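PDB 3DY0: plasma serine protease inhibitor from Homo sapiens, which inhibits serine proteases in blood plasma and other body fluids in a heparin-dependent manner, binding them irreversibly as a serpin. Local coordinates for residues 175-180 / 198-203; 204-209 / 217-222; 288-293 / 306-311. One frame throughout, in Å; residues are numbered along the deposited sequence. Where two conformers were deposited one is given.

Contact 1: 175-180 / 198-203; sequences TSFNHK and PMMSRE
Phe177 and Arg202 carry most of this contact between the loop 175-180 and the strand segment 198-203. The Phe177 side chain leaves the loop with CG beside its own backbone N and anti to the carbonyl carbon (chi1 -78°), and the ring meets three consecutive residues of the strand. Met200 comes over one face: its chain runs extended to SD and then bends at chi3 (-67°), so that CE lies 4.0 Å from the centroid of the Phe177 ring, a CH-pi contact, while SD stands oblique in a Met-aromatic contact. At the edge of the same ring, in its plane, is the carbonyl carbon of Ser201, 3.6 Å from Phe177 CD1. Arg202 CB reaches the ring obliquely. Trp173 adds an edge-to-face contact to Phe177.

In this serpin the loop follows strand 159-172 and crosses strand 194-211 obliquely; residues 198-203 of that strand pair with strand 259-277. The contact thus sets the connection from strand 159-172 to strand 183-188 against strand 194-211. No backbone-to-backbone hydrogen bond joins the two segments; water links them instead. Two waters bridge Asn178 and Ser201: one accepts from Asn178 N and donates to Ser201 O, the other donates to Asn178 O and accepts from Ser201 N.

Arg202 starts with CG anti to the backbone N (chi1 -177°), then bends at chi2 and chi3, which turns the guanidinium across Thr175 at about a right angle. Thr175 CB sits over one guanidinium face, 3.5 Å from Arg202 NH2. Arg202 NH2 also gives Thr175 O a weak, bent hydrogen bond of 2.8 Å, and two further waters link NH2, through weak bonds, to Thr175 N and to Thr175 O. NH1 forms a salt bridge with Asp204.

Contact 2: 204-209 / 217-222; sequences DQYHYL and RVVGVP
The Arg217 guanidinium meets Tyr208 OH at its edge, in plane, while the Tyr208 ring receives Arg217 CD at its own edge, the two planes being 32° apart. Both side chains run side by side in the same direction: Tyr208 CG is anti to the backbone N (chi1 173°), and Arg217 stays extended from CG to NE. The bond from Arg217 NE to Tyr208 OH is weak, 3.1 Å long and bent to 125°; the hydroxyl is also hydrogen-bonded to a polar side chain of the bound peptide. The Tyr206 ring has Gly220 O at its edge and Val219 CG2 obliquely, the latter 3.8 Å from Tyr206 CB, and its OH bonds to Arg202 O.

Strands 194-211 and 216-222 form an antiparallel beta hairpin here. Leu209 and Val218 make a hydrogen-bonded pair, with Val218 N to Leu209 O at 2.8 Å, nearly along the C=O axis. Tyr208 and Val219 form the adjoining non-hydrogen-bonded pair. Beyond it Gly220 N reaches His207 O at 3.0 Å, but a water stands between His207 N and Gly220 O, donating to the carbonyl and accepting from the amide. Leu209 and Val218 both pack on Trp254 of helix 248-257.

Contact 3: 288-293 / 306-311; sequences SNVFTS and IQVSEM
Asn289 O is gripped twice from within its own turn, by Thr292 N at 2.9 Å and by Thr292 OG1 at 2.8 Å, the hydroxyl arriving in the carbonyl plane on a lone pair. These bonds, with Phe291 N to Ser288 O, shape the 3-10 segment 289-291 against the start of strand 307-319, which pairs with strand 323-335, consistent with the inserted reactive centre loop of a cleaved serpin. One direct hydrogen bond joins the two segments: Val308 N to Val290 O, 3.0 Å, almost along the C=O axis. Val308 CG2 meets Val290 CG2 at 3.7 Å, whereas Val308 CG1, anti to its backbone N, touches Phe291 CE1 at 3.6 Å.

Val290 CG1 lies over the centre of one face of the Phe291 ring and Val308 O at its edge, in plane. Leu43 of helix 33-45 touches Val290, Val308 and Met311. Gln307, its CG in the crowded position (chi1 55°), lays its amide beside Thr292 and Ser293 by van der Waals contact alone; Gln307 OE1 and Thr292 O, 3.2 Å apart, are both acceptors. With one direct bond, and a water between Phe291 O and Ser309 O, the fit rests chiefly on the valines, Phe291 and the flank of Gln307.

Overall arrangement
Followed from the N terminus, the chain first leaves strand 159-172 and enters the loop of contact 1, which is closed when strand 194-211 returns past it, with strand 183-188 in between. The same strand then runs directly into contact 2, whose hairpin closes on strand 216-222. These two contacts follow in series without nesting, and they touch: Thr175 packs near Asp204, and Arg202 near Val221. Contact 3 closes the loop between residues 293 and 306 much later, within the long connection from strand 259-277 to strand 307-319, on the opposite side of the chain's centre, its centre about 46 Å from contact 1's and 42 Å from contact 2's. All three reach the serpin's connected sheets.

Contact 1: 175-180 / 198-203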
# COMPACT_ATOMS: atom_id res chain seq x y z
N THR A 175 -1.54 1.80 23.78
CA THR A 175 -2.44 1.36 24.84
C THR A 175 -3.36 0.31 24.23
O THR A 175 -4.14 0.61 23.33
CB THR A 175 -3.29 2.52 25.37
OG1 THR A 175 -2.44 3.52 25.95
CG2 THR A 175 -4.28 2.02 26.43
N SER A 176 -3.26 -0.92 24.71
CA SER A 176 -4.07 -2.01 24.18
C SER A 176 -5.54 -1.91 24.59
O SER A 176 -5.89 -1.19 25.53
CB SER A 176 -3.53 -3.36 24.65
OG SER A 176 -3.78 -3.55 26.03
N PHE A 177 -6.39 -2.63 23.87
CA PHE A 177 -7.81 -2.68 24.17
C PHE A 177 -7.87 -3.86 25.14
O PHE A 177 -7.09 -4.81 25.01
CB PHE A 177 -8.61 -3.03 22.90
CG PHE A 177 -8.79 -1.88 21.95
CD1 PHE A 177 -9.87 -1.01 22.09
CD2 PHE A 177 -7.90 -1.68 20.90
CE1 PHE A 177 -10.05 0.05 21.19
CE2 PHE A 177 -8.08 -0.63 19.99
CZ PHE A 177 -9.16 0.23 20.14
N ASN A 178 -8.75 -3.81 26.13
CA ASN A 178 -8.85 -4.92 27.07
C ASN A 178 -9.75 -5.99 26.46
O ASN A 178 -10.87 -5.70 26.04
CB ASN A 178 -9.44 -4.44 28.41
CG ASN A 178 -9.43 -5.53 29.46
OD1 ASN A 178 -10.01 -6.60 29.27
ND2 ASN A 178 -8.75 -5.27 30.58
N HIS A 179 -9.25 -7.22 26.41
CA HIS A 179 -10.01 -8.33 25.84
C HIS A 179 -11.39 -8.49 26.47
O HIS A 179 -12.34 -8.91 25.81
CB HIS A 179 -9.22 -9.64 25.98
CG HIS A 179 -8.10 -9.78 25.00
ND1 HIS A 179 -8.32 -9.95 23.65
CD2 HIS A 179 -6.76 -9.76 25.16
CE1 HIS A 179 -7.16 -10.02 23.02
NE2 HIS A 179 -6.20 -9.91 23.92
N LYS A 180 -11.50 -8.14 27.75
CA LYS A 180 -12.76 -8.24 28.46
C LYS A 180 -13.73 -7.17 27.98
O LYS A 180 -14.91 -7.19 28.33
CB LYS A 180 -12.53 -8.09 29.97
N PRO A 198 -16.79 -8.67 16.20
CA PRO A 198 -16.31 -8.54 17.58
C PRO A 198 -15.97 -7.06 17.70
O PRO A 198 -15.15 -6.56 16.93
CB PRO A 198 -15.05 -9.41 17.61
CG PRO A 198 -15.16 -10.28 16.38
CD PRO A 198 -15.81 -9.38 15.37
N MET A 199 -16.62 -6.35 18.62
CA MET A 199 -16.37 -4.92 18.77
C MET A 199 -15.50 -4.65 20.00
O MET A 199 -15.91 -4.92 21.13
CB MET A 199 -17.70 -4.17 18.90
CG MET A 199 -17.60 -2.65 18.90
SD MET A 199 -17.18 -1.96 17.28
CE MET A 199 -18.72 -2.21 16.39
N MET A 200 -14.30 -4.13 19.77
CA MET A 200 -13.38 -3.81 20.85
C MET A 200 -13.78 -2.46 21.42
O MET A 200 -14.48 -1.69 20.76
CB MET A 200 -11.94 -3.71 20.33
CG MET A 200 -11.51 -4.87 19.46
SD MET A 200 -9.78 -4.74 19.01
CE MET A 200 -9.79 -3.26 17.96
N SER A 201 -13.35 -2.18 22.64
CA SER A 201 -13.69 -0.90 23.24
C SER A 201 -12.71 -0.46 24.31
O SER A 201 -12.14 -1.29 25.02
CB SER A 201 -15.09 -0.95 23.86
OG SER A 201 -15.11 -1.78 25.01
N ARG A 202 -12.51 0.85 24.41
CA ARG A 202 -11.60 1.41 25.39
C ARG A 202 -11.89 2.90 25.57
O ARG A 202 -11.90 3.65 24.60
CB ARG A 202 -10.15 1.21 24.96
CG ARG A 202 -9.13 1.71 25.96
CD ARG A 202 -8.33 2.88 25.42
NE ARG A 202 -7.37 2.49 24.39
CZ ARG A 202 -6.58 3.34 23.74
NH1 ARG A 202 -6.64 4.63 24.00
NH2 ARG A 202 -5.73 2.89 22.82
N GLU A 203 -12.13 3.31 26.81
CA GLU A 203 -12.39 4.71 27.10
C GLU A 203 -11.02 5.29 27.39
O GLU A 203 -10.28 4.76 28.23
CB GLU A 203 -13.30 4.86 28.32
CG GLU A 203 -13.77 6.29 28.53
CD GLU A 203 -14.67 6.44 29.75
OE1 GLU A 203 -15.72 5.77 29.79
OE2 GLU A 203 -14.31 7.22 30.65
O HOH W 1 -2.87 3.18 21.55
O HOH W 2 -5.42 1.21 21.06
O HOH W 3 -11.79 -4.49 23.80
O HOH W 4 -10.08 -1.51 26.56

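Contact 2: 204-209 / 217-222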
# COMPACT_ATOMS: atom_id res chain seq x y z
N ASP A 204 -10.66 6.35 26.69
CA ASP A 204 -9.34 6.94 26.87
C ASP A 204 -9.31 8.30 26.18
O ASP A 204 -10.30 8.74 25.61
CB ASP A 204 -8.29 6.02 26.22
CG ASP A 204 -6.87 6.28 26.70
OD1 ASP A 204 -6.66 7.21 27.51
OD2 ASP A 204 -5.96 5.55 26.25
N GLN A 205 -8.17 8.98 26.26
CA GLN A 205 -8.02 10.26 25.59
C GLN A 205 -7.47 9.93 24.21
O GLN A 205 -6.54 9.14 24.08
CB GLN A 205 -7.02 11.15 26.33
CG GLN A 205 -6.85 12.52 25.70
CD GLN A 205 -5.69 13.29 26.30
OE1 GLN A 205 -4.53 12.96 26.06
NE2 GLN A 205 -6.00 14.31 27.09
N TYR A 206 -8.05 10.53 23.18
CA TYR A 206 -7.61 10.29 21.81
C TYR A 206 -7.55 11.56 21.00
O TYR A 206 -8.25 12.54 21.29
CB TYR A 206 -8.61 9.39 21.07
CG TYR A 206 -8.83 8.01 21.62
CD1 TYR A 206 -8.09 6.92 21.16
CD2 TYR A 206 -9.84 7.77 22.55
CE1 TYR A 206 -8.35 5.63 21.62
CE2 TYR A 206 -10.11 6.49 23.01
CZ TYR A 206 -9.37 5.42 22.53
OH TYR A 206 -9.66 4.15 22.98
N HIS A 207 -6.70 11.57 19.97
CA HIS A 207 -6.61 12.71 19.08
C HIS A 207 -7.89 12.59 18.26
O HIS A 207 -8.16 11.55 17.67
CB HIS A 207 -5.38 12.62 18.18
CG HIS A 207 -4.16 13.26 18.78
ND1 HIS A 207 -4.08 14.61 19.04
CD2 HIS A 207 -2.98 12.73 19.17
CE1 HIS A 207 -2.90 14.89 19.56
NE2 HIS A 207 -2.21 13.76 19.66
N TYR A 208 -8.67 13.67 18.23
CA TYR A 208 -9.94 13.66 17.54
C TYR A 208 -10.24 14.93 16.78
O TYR A 208 -9.79 16.01 17.15
CB TYR A 208 -11.03 13.43 18.61
CG TYR A 208 -12.46 13.54 18.15
CD1 TYR A 208 -13.14 12.43 17.64
CD2 TYR A 208 -13.16 14.74 18.26
CE1 TYR A 208 -14.49 12.51 17.28
CE2 TYR A 208 -14.51 14.84 17.89
CZ TYR A 208 -15.16 13.71 17.40
OH TYR A 208 -16.49 13.79 17.06
N LEU A 209 -11.01 14.79 15.70
CA LEU A 209 -11.42 15.92 14.90
C LEU A 209 -12.75 15.63 14.22
O LEU A 209 -12.97 14.54 13.70
CB LEU A 209 -10.38 16.24 13.82
CG LEU A 209 -10.75 17.40 12.88
CD1 LEU A 209 -10.80 18.70 13.66
CD2 LEU A 209 -9.74 17.50 11.75
N ARG A 217 -15.76 11.93 11.20
CA ARG A 217 -15.05 12.02 12.47
C ARG A 217 -13.73 11.31 12.23
O ARG A 217 -13.69 10.25 11.60
CB ARG A 217 -15.83 11.33 13.59
CG ARG A 217 -17.08 12.08 14.03
CD ARG A 217 -17.65 11.44 15.28
NE ARG A 217 -18.78 12.17 15.83
CZ ARG A 217 -20.04 12.03 15.43
NH1 ARG A 217 -21.00 12.74 16.00
NH2 ARG A 217 -20.34 11.17 14.46
N VAL A 218 -12.66 11.90 12.73
CA VAL A 218 -11.33 11.33 12.55
C VAL A 218 -10.72 11.05 13.91
O VAL A 218 -10.68 11.94 14.77
CB VAL A 218 -10.41 12.32 11.79
CG1 VAL A 218 -9.02 11.72 11.61
CG2 VAL A 218 -11.03 12.68 10.44
N VAL A 219 -10.25 9.83 14.12
CA VAL A 219 -9.63 9.49 15.40
C VAL A 219 -8.26 8.86 15.17
O VAL A 219 -8.09 7.99 14.32
CB VAL A 219 -10.52 8.52 16.23
CG1 VAL A 219 -10.57 7.16 15.57
CG2 VAL A 219 -9.99 8.43 17.65
N GLY A 220 -7.28 9.33 15.93
CA GLY A 220 -5.94 8.82 15.81
C GLY A 220 -5.71 7.86 16.96
O GLY A 220 -6.07 8.17 18.10
N VAL A 221 -5.14 6.70 16.66
CA VAL A 221 -4.85 5.70 17.69
C VAL A 221 -3.38 5.36 17.51
O VAL A 221 -2.99 4.70 16.54
CB VAL A 221 -5.70 4.43 17.50
CG1 VAL A 221 -5.48 3.47 18.67
CG2 VAL A 221 -7.17 4.80 17.38
N PRO A 222 -2.53 5.79 18.45
CA PRO A 222 -1.09 5.55 18.39
C PRO A 222 -0.55 4.14 18.61
O PRO A 222 -1.08 3.35 19.40
CB PRO A 222 -0.55 6.53 19.42
CG PRO A 222 -1.60 6.48 20.48
CD PRO A 222 -2.89 6.54 19.68
O HOH W 5 -4.94 9.37 20.06

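Contact 3: 288-293 / 306-311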
# COMPACT_ATOMS: atom_id res chain seq x y z
N SER A 288 -0.01 4.15 -18.76
CA SER A 288 -0.48 3.11 -19.67
C SER A 288 0.54 2.52 -20.65
O SER A 288 0.55 1.31 -20.87
CB SER A 288 -1.67 3.64 -20.47
OG SER A 288 -1.26 4.71 -21.32
N ASN A 289 1.38 3.36 -21.23
CA ASN A 289 2.35 2.89 -22.22
C ASN A 289 3.25 1.74 -21.79
O ASN A 289 3.54 0.84 -22.58
CB ASN A 289 3.22 4.06 -22.69
CG ASN A 289 2.47 5.00 -23.61
OD1 ASN A 289 1.27 5.26 -23.43
ND2 ASN A 289 3.17 5.53 -24.60
N VAL A 290 3.68 1.75 -20.53
CA VAL A 290 4.56 0.71 -20.03
C VAL A 290 3.97 -0.71 -20.12
O VAL A 290 4.71 -1.70 -20.09
CB VAL A 290 4.98 1.03 -18.58
CG1 VAL A 290 3.81 0.81 -17.63
CG2 VAL A 290 6.19 0.20 -18.18
N PHE A 291 2.65 -0.80 -20.25
CA PHE A 291 1.97 -2.09 -20.34
C PHE A 291 1.65 -2.48 -21.77
O PHE A 291 0.95 -3.47 -22.00
CB PHE A 291 0.66 -2.05 -19.55
CG PHE A 291 0.82 -1.64 -18.11
CD1 PHE A 291 1.54 -2.44 -17.23
CD2 PHE A 291 0.25 -0.45 -17.65
CE1 PHE A 291 1.69 -2.06 -15.89
CE2 PHE A 291 0.40 -0.07 -16.31
CZ PHE A 291 1.12 -0.87 -15.44
N THR A 292 2.16 -1.72 -22.73
CA THR A 292 1.88 -1.99 -24.14
C THR A 292 3.12 -2.36 -24.95
O THR A 292 4.24 -2.32 -24.45
CB THR A 292 1.24 -0.76 -24.80
OG1 THR A 292 2.22 0.26 -24.97
CG2 THR A 292 0.09 -0.23 -23.95
N SER A 293 2.91 -2.73 -26.21
CA SER A 293 4.03 -3.09 -27.07
C SER A 293 4.81 -1.84 -27.44
O SER A 293 5.88 -1.93 -28.06
CB SER A 293 3.54 -3.81 -28.33
OG SER A 293 3.00 -2.90 -29.27
N ILE A 306 10.17 -5.52 -24.99
CA ILE A 306 10.09 -5.71 -23.55
C ILE A 306 9.01 -4.77 -23.02
O ILE A 306 8.98 -3.59 -23.34
CB ILE A 306 11.43 -5.39 -22.84
CG1 ILE A 306 11.29 -5.66 -21.34
CG2 ILE A 306 11.84 -3.95 -23.10
CD1 ILE A 306 12.58 -5.47 -20.55
N GLN A 307 8.11 -5.32 -22.20
CA GLN A 307 7.02 -4.54 -21.63
C GLN A 307 6.58 -5.19 -20.34
O GLN A 307 6.97 -6.31 -20.03
CB GLN A 307 5.85 -4.49 -22.61
CG GLN A 307 5.36 -5.86 -23.04
CD GLN A 307 4.47 -5.82 -24.27
OE1 GLN A 307 3.32 -5.38 -24.20
NE2 GLN A 307 5.00 -6.27 -25.40
N VAL A 308 5.76 -4.48 -19.57
CA VAL A 308 5.25 -5.02 -18.33
C VAL A 308 3.91 -5.68 -18.62
O VAL A 308 2.97 -5.01 -19.05
CB VAL A 308 5.06 -3.91 -17.28
CG1 VAL A 308 4.40 -4.47 -16.02
CG2 VAL A 308 6.42 -3.29 -16.94
N SER A 309 3.84 -6.99 -18.42
CA SER A 309 2.60 -7.73 -18.66
C SER A 309 1.59 -7.44 -17.57
O SER A 309 0.40 -7.30 -17.83
CB SER A 309 2.89 -9.24 -18.73
OG SER A 309 3.61 -9.68 -17.59
N GLU A 310 2.07 -7.36 -16.33
CA GLU A 310 1.18 -7.06 -15.23
C GLU A 310 1.94 -6.60 -13.99
O GLU A 310 3.15 -6.78 -13.87
CB GLU A 310 0.32 -8.28 -14.90
CG GLU A 310 1.06 -9.51 -14.39
CD GLU A 310 0.19 -10.76 -14.40
OE1 GLU A 310 -0.01 -11.34 -15.49
OE2 GLU A 310 -0.31 -11.15 -13.33
N MET A 311 1.21 -5.94 -13.09
CA MET A 311 1.78 -5.47 -11.84
C MET A 311 0.78 -5.90 -10.79
O MET A 311 -0.24 -5.25 -10.58
CB MET A 311 1.92 -3.95 -11.83
CG MET A 311 2.66 -3.43 -10.61
SD MET A 311 2.77 -1.64 -10.51
CE MET A 311 4.01 -1.32 -11.76
O HOH W 6 0.05 -5.51 -20.26